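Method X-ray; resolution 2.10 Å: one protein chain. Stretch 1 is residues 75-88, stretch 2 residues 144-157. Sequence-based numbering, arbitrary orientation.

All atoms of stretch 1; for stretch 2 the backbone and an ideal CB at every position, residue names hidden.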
# COMPACT_ATOMS: atom_id res chain seq x y z
N GLN A 75 -14.79 1.55 6.22
CA GLN A 75 -13.63 1.66 5.34
C GLN A 75 -12.60 2.64 5.90
O GLN A 75 -11.39 2.38 5.86
CB GLN A 75 -14.03 2.09 3.92
CG GLN A 75 -14.80 1.02 3.15
CD GLN A 75 -16.21 0.80 3.70
OE1 GLN A 75 -16.95 1.76 3.92
NE2 GLN A 75 -16.57 -0.46 3.95
N LEU A 76 -13.08 3.76 6.44
CA LEU A 76 -12.20 4.74 7.07
C LEU A 76 -11.48 4.11 8.25
O LEU A 76 -10.29 4.36 8.47
CB LEU A 76 -12.97 5.97 7.54
CG LEU A 76 -12.12 7.08 8.19
CD1 LEU A 76 -11.06 7.63 7.22
CD2 LEU A 76 -12.98 8.20 8.80
N ASP A 77 -12.21 3.29 9.01
CA ASP A 77 -11.62 2.53 10.12
C ASP A 77 -10.43 1.69 9.67
O ASP A 77 -9.35 1.73 10.25
CB ASP A 77 -12.66 1.60 10.76
CG ASP A 77 -13.51 2.28 11.81
OD1 ASP A 77 -13.35 3.49 12.03
OD2 ASP A 77 -14.38 1.60 12.40
N GLU A 78 -10.67 0.88 8.64
CA GLU A 78 -9.62 -0.01 8.13
C GLU A 78 -8.39 0.74 7.62
O GLU A 78 -7.24 0.38 7.93
CB GLU A 78 -10.18 -0.91 7.03
CG GLU A 78 -9.10 -1.81 6.44
CD GLU A 78 -9.64 -2.74 5.36
OE1 GLU A 78 -10.84 -2.67 5.04
OE2 GLU A 78 -8.84 -3.54 4.84
N ILE A 79 -8.63 1.78 6.82
CA ILE A 79 -7.55 2.62 6.29
C ILE A 79 -6.75 3.25 7.43
O ILE A 79 -5.51 3.31 7.38
CB ILE A 79 -8.11 3.73 5.38
CG1 ILE A 79 -8.70 3.11 4.11
CG2 ILE A 79 -7.01 4.76 5.04
CD1 ILE A 79 -9.52 4.07 3.26
N ASN A 80 -7.45 3.74 8.45
CA ASN A 80 -6.77 4.33 9.61
C ASN A 80 -5.92 3.33 10.39
O ASN A 80 -4.81 3.65 10.79
CB ASN A 80 -7.80 4.97 10.56
CG ASN A 80 -8.32 6.28 10.03
OD1 ASN A 80 -7.62 6.97 9.29
ND2 ASN A 80 -9.55 6.61 10.38
N ARG A 81 -6.44 2.12 10.56
CA ARG A 81 -5.71 1.07 11.26
C ARG A 81 -4.43 0.71 10.51
O ARG A 81 -3.37 0.55 11.12
CB ARG A 81 -6.59 -0.16 11.46
CG ARG A 81 -7.76 0.10 12.39
CD ARG A 81 -8.71 -1.08 12.44
NE ARG A 81 -8.13 -2.19 13.16
CZ ARG A 81 -8.82 -3.25 13.56
NH1 ARG A 81 -10.12 -3.33 13.30
NH2 ARG A 81 -8.22 -4.23 14.22
N ILE A 82 -4.53 0.61 9.19
CA ILE A 82 -3.37 0.30 8.38
C ILE A 82 -2.35 1.43 8.43
O ILE A 82 -1.17 1.22 8.70
CB ILE A 82 -3.74 0.03 6.90
CG1 ILE A 82 -4.73 -1.14 6.79
CG2 ILE A 82 -2.47 -0.29 6.09
CD1 ILE A 82 -5.37 -1.29 5.41
N ARG A 83 -2.79 2.65 8.19
CA ARG A 83 -1.84 3.75 8.10
C ARG A 83 -1.27 4.10 9.47
O ARG A 83 -0.18 4.67 9.56
CB ARG A 83 -2.49 4.96 7.48
CG ARG A 83 -3.47 5.66 8.39
CD ARG A 83 -4.15 6.76 7.60
NE ARG A 83 -5.04 7.58 8.42
CZ ARG A 83 -4.71 8.74 8.96
NH1 ARG A 83 -3.49 9.25 8.78
NH2 ARG A 83 -5.61 9.40 9.67
N TYR A 84 -2.00 3.78 10.52
CA TYR A 84 -1.48 3.98 11.86
C TYR A 84 -0.12 3.30 12.00
O TYR A 84 0.86 3.96 12.32
CB TYR A 84 -2.46 3.42 12.90
CG TYR A 84 -2.00 3.56 14.33
CD1 TYR A 84 -2.23 4.73 15.06
CD2 TYR A 84 -1.35 2.52 14.97
CE1 TYR A 84 -1.82 4.84 16.39
CE2 TYR A 84 -0.93 2.62 16.29
CZ TYR A 84 -1.17 3.78 17.00
OH TYR A 84 -0.74 3.86 18.31
N GLU A 85 -0.05 2.01 11.69
CA GLU A 85 1.22 1.29 11.78
C GLU A 85 2.27 1.83 10.83
O GLU A 85 3.43 1.96 11.21
CB GLU A 85 1.03 -0.21 11.52
CG GLU A 85 0.07 -0.86 12.49
CD GLU A 85 0.57 -0.82 13.93
OE1 GLU A 85 1.81 -0.79 14.14
OE2 GLU A 85 -0.27 -0.84 14.85
N LEU A 86 1.87 2.15 9.60
CA LEU A 86 2.85 2.57 8.60
C LEU A 86 3.44 3.93 8.90
O LEU A 86 4.65 4.14 8.74
CB LEU A 86 2.21 2.58 7.21
CG LEU A 86 1.71 1.21 6.73
CD1 LEU A 86 1.18 1.24 5.28
CD2 LEU A 86 2.78 0.12 6.91
N GLU A 87 2.60 4.87 9.33
CA GLU A 87 3.06 6.23 9.59
C GLU A 87 3.93 6.30 10.86
O GLU A 87 4.92 7.03 10.89
CB GLU A 87 1.85 7.18 9.69
CG GLU A 87 1.12 7.35 8.33
CD GLU A 87 0.07 8.47 8.33
OE1 GLU A 87 0.36 9.58 8.82
OE2 GLU A 87 -1.04 8.23 7.84
N LEU A 88 3.59 5.52 11.87
CA LEU A 88 4.40 5.44 13.07
C LEU A 88 5.75 4.80 12.75
O LEU A 88 6.79 5.17 13.31
CB LEU A 88 3.68 4.65 14.16
CG LEU A 88 2.46 5.35 14.77
CD1 LEU A 88 1.91 4.58 15.97
CD2 LEU A 88 2.80 6.77 15.16
N UNK A 144 9.01 3.04 -0.79
CA UNK A 144 7.83 2.18 -0.93
C UNK A 144 6.88 2.37 0.25
O UNK A 144 5.64 2.40 0.09
CB UNK A 144 8.25 0.71 -1.04
N UNK A 145 7.45 2.51 1.45
CA UNK A 145 6.64 2.80 2.63
C UNK A 145 5.93 4.13 2.45
O UNK A 145 4.73 4.21 2.63
CB UNK A 145 7.50 2.82 3.89
N UNK A 146 6.67 5.16 2.05
CA UNK A 146 6.05 6.47 1.82
C UNK A 146 4.97 6.47 0.74
O UNK A 146 3.92 7.07 0.94
CB UNK A 146 7.13 7.48 1.44
N UNK A 147 5.23 5.81 -0.38
CA UNK A 147 4.24 5.71 -1.46
C UNK A 147 2.98 5.02 -0.96
O UNK A 147 1.87 5.41 -1.29
CB UNK A 147 4.82 4.95 -2.66
N UNK A 148 3.16 3.98 -0.16
CA UNK A 148 1.99 3.26 0.37
C UNK A 148 1.17 4.17 1.29
O UNK A 148 -0.07 4.14 1.28
CB UNK A 148 2.43 2.00 1.13
N UNK A 149 1.86 4.97 2.09
CA UNK A 149 1.19 5.93 2.96
C UNK A 149 0.39 6.93 2.10
O UNK A 149 -0.77 7.19 2.36
CB UNK A 149 2.21 6.66 3.84
N UNK A 150 1.01 7.44 1.03
CA UNK A 150 0.30 8.35 0.12
C UNK A 150 -0.91 7.67 -0.51
O UNK A 150 -1.97 8.28 -0.68
CB UNK A 150 1.24 8.85 -0.98
N UNK A 151 -0.74 6.39 -0.85
CA UNK A 151 -1.83 5.61 -1.44
C UNK A 151 -3.04 5.55 -0.48
O UNK A 151 -4.19 5.73 -0.88
CB UNK A 151 -1.35 4.20 -1.78
N UNK A 152 -2.76 5.33 0.79
CA UNK A 152 -3.83 5.23 1.79
C UNK A 152 -4.51 6.59 2.02
O UNK A 152 -5.71 6.66 2.25
CB UNK A 152 -3.27 4.70 3.11
N UNK A 153 -3.74 7.67 1.92
CA UNK A 153 -4.32 9.01 2.00
C UNK A 153 -5.28 9.28 0.85
O UNK A 153 -6.29 9.98 1.01
CB UNK A 153 -3.21 10.07 2.01
N UNK A 154 -4.93 8.78 -0.33
CA UNK A 154 -5.80 8.88 -1.50
C UNK A 154 -7.10 8.12 -1.26
O UNK A 154 -8.17 8.61 -1.59
CB UNK A 154 -5.09 8.34 -2.75
N UNK A 155 -7.00 6.92 -0.68
CA UNK A 155 -8.18 6.08 -0.40
C UNK A 155 -9.11 6.74 0.64
O UNK A 155 -10.31 6.73 0.49
CB UNK A 155 -7.74 4.70 0.10
N UNK A 156 -8.54 7.31 1.70
CA UNK A 156 -9.40 7.94 2.70
C UNK A 156 -9.84 9.34 2.28
O UNK A 156 -10.80 9.87 2.84
CB UNK A 156 -8.67 8.01 4.05
N UNK A 157 -9.14 9.90 1.29
CA UNK A 157 -9.38 11.25 0.81
C UNK A 157 -10.81 11.76 0.69
O UNK A 157 -11.10 12.86 1.16
CB UNK A 157 -8.73 11.37 -0.57

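The backbone of stretch 2 is helical from 144 to 156 and runs against the helix of stretch 1 at 148° between N-to-C directions, with the axes 9.9 Å apart at closest approach. Side chains of moderate length can therefore bridge the gap.

At 144, 146 and 147 no atom of stretch 1 lies within 5.5 Å of the ideal CB, so stretch 1 constrains none of them; they are Ile-144, Cys-146 and Glu-147. Position 145 also lacks a close neighbour and its CA-to-CB points sideways, so a side chain must extend to make contact. A long aliphatic would do: it is Leu-145, whose CD1 lies 3.9 Å from CB of Leu-86.

Position 148 points toward stretch 1, its ideal CB 4.4 Å from Leu-86 CD1. An apolar residue of almost any shape suits; the deposited one is selenomethionine, Met-148, with CG 3.7 Å from Leu-86 CD1. At 149 the ideal CB is 4.7 Å from Glu-87 CG and 5.3 Å from Leu-86 CB, favouring a branched or flexible aliphatic. Ile-149 places CG1 3.9 Å from Leu-86 CB and CG2 3.8 Å from Glu-87 CG.

Stretch 1 leaves 150 and 151 free, and they are Glu-150 and Gln-151. Position 152 faces a hollow formed by Ile-79, Ile-82, Arg-83 and Leu-86, its ideal CB 4.2 Å from Ile-79 CG2. Leucine, methionine or isoleucine would be plausible. Leu-152 fills it as a knob, CD1 lying 3.6 Å from Ile-82 CG2 and 3.7 Å from Leu-86 CD1.

At 153 the CB is remote, but Glu-87 OE2, already salt-bridged to Arg-83 NH1 at 2.8 Å, could accept another hydrogen bond. A long donor is one option, a large aromatic with a ring NH another. Trp-153 reaches across, and its NE1 donates to Glu-87 OE2 at 3.0 Å with an N-H...O angle of 149°.

Position 154, with no neighbour from stretch 1, is Val-154. At 155 the ideal CB is 3.7 Å from Ile-79 CD1, so the first carbons should be apolar, while the remainder may turn elsewhere. Arg-155 does this: CB packs on Ile-79 and its end leads away.

Position 156 points at Ile-79 CG2 (3.8 Å from the ideal CB) and Leu-76 CD1 (4.0 Å), with the Arg-83 guanidinium beyond. A long, flexible, largely apolar chain fits. Selenomethionine Met-156 brings CE 3.6 Å from Leu-76 CD1 and SE 3.3 Å from Arg-83 NE, over one guanidinium face.

At 157 an ideal CB would sit 3.0 Å from the carbonyl O of 154, a clash; Gly-157 avoids it.

Stretch 2 (144-157) ILCEMIEQLWVRMG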
# COMPACT_ATOMS: atom_id res chain seq x y z
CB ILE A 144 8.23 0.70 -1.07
CG1 ILE A 144 9.14 0.53 -2.30
CG2 ILE A 144 7.00 -0.17 -1.23
CD1 ILE A 144 9.57 -0.92 -2.54
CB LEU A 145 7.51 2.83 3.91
CG LEU A 145 6.87 3.25 5.23
CD1 LEU A 145 5.70 2.35 5.60
CD2 LEU A 145 7.90 3.24 6.38
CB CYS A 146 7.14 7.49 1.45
SG CYS A 146 8.31 7.79 2.83
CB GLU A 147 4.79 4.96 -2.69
CG GLU A 147 3.98 5.21 -4.01
CD GLU A 147 2.67 4.39 -4.15
OE1 GLU A 147 2.53 3.31 -3.53
OE2 GLU A 147 1.76 4.83 -4.91
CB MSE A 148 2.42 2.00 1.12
CG MSE A 148 1.22 1.21 1.62
SE MSE A 148 1.63 -0.65 2.04
CE MSE A 148 2.26 -1.16 0.27
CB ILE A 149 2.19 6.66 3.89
CG1 ILE A 149 2.77 5.67 4.93
CG2 ILE A 149 1.52 7.87 4.60
CD1 ILE A 149 3.93 6.26 5.78
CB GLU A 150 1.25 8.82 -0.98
CG GLU A 150 2.31 9.76 -0.49
CD GLU A 150 3.01 10.46 -1.63
OE1 GLU A 150 4.01 9.90 -2.11
OE2 GLU A 150 2.55 11.53 -2.08
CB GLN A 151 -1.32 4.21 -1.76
CG GLN A 151 -1.93 3.55 -2.94
CD GLN A 151 -1.45 2.11 -3.09
OE1 GLN A 151 -2.26 1.20 -3.22
NE2 GLN A 151 -0.14 1.91 -3.06
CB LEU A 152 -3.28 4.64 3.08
CG LEU A 152 -2.90 3.15 2.95
CD1 LEU A 152 -2.03 2.67 4.13
CD2 LEU A 152 -4.17 2.28 2.85
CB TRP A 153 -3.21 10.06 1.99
CG TRP A 153 -2.44 10.16 3.28
CD1 TRP A 153 -2.73 9.56 4.47
CD2 TRP A 153 -1.19 10.85 3.47
NE1 TRP A 153 -1.76 9.87 5.41
CE2 TRP A 153 -0.80 10.65 4.81
CE3 TRP A 153 -0.36 11.62 2.62
CZ2 TRP A 153 0.37 11.21 5.34
CZ3 TRP A 153 0.80 12.17 3.15
CH2 TRP A 153 1.15 11.96 4.50
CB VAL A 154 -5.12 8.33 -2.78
CG1 VAL A 154 -6.12 8.25 -3.94
CG2 VAL A 154 -3.92 9.22 -3.19
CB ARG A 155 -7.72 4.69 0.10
CG ARG A 155 -7.01 3.85 -0.95
CD ARG A 155 -7.92 3.45 -2.09
NE ARG A 155 -8.87 2.37 -1.78
CZ ARG A 155 -8.53 1.08 -1.80
NH1 ARG A 155 -7.27 0.73 -2.06
NH2 ARG A 155 -9.42 0.14 -1.57
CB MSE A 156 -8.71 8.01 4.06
CG MSE A 156 -7.55 8.95 4.15
SE MSE A 156 -6.79 8.89 5.97
CE MSE A 156 -8.16 9.73 6.90
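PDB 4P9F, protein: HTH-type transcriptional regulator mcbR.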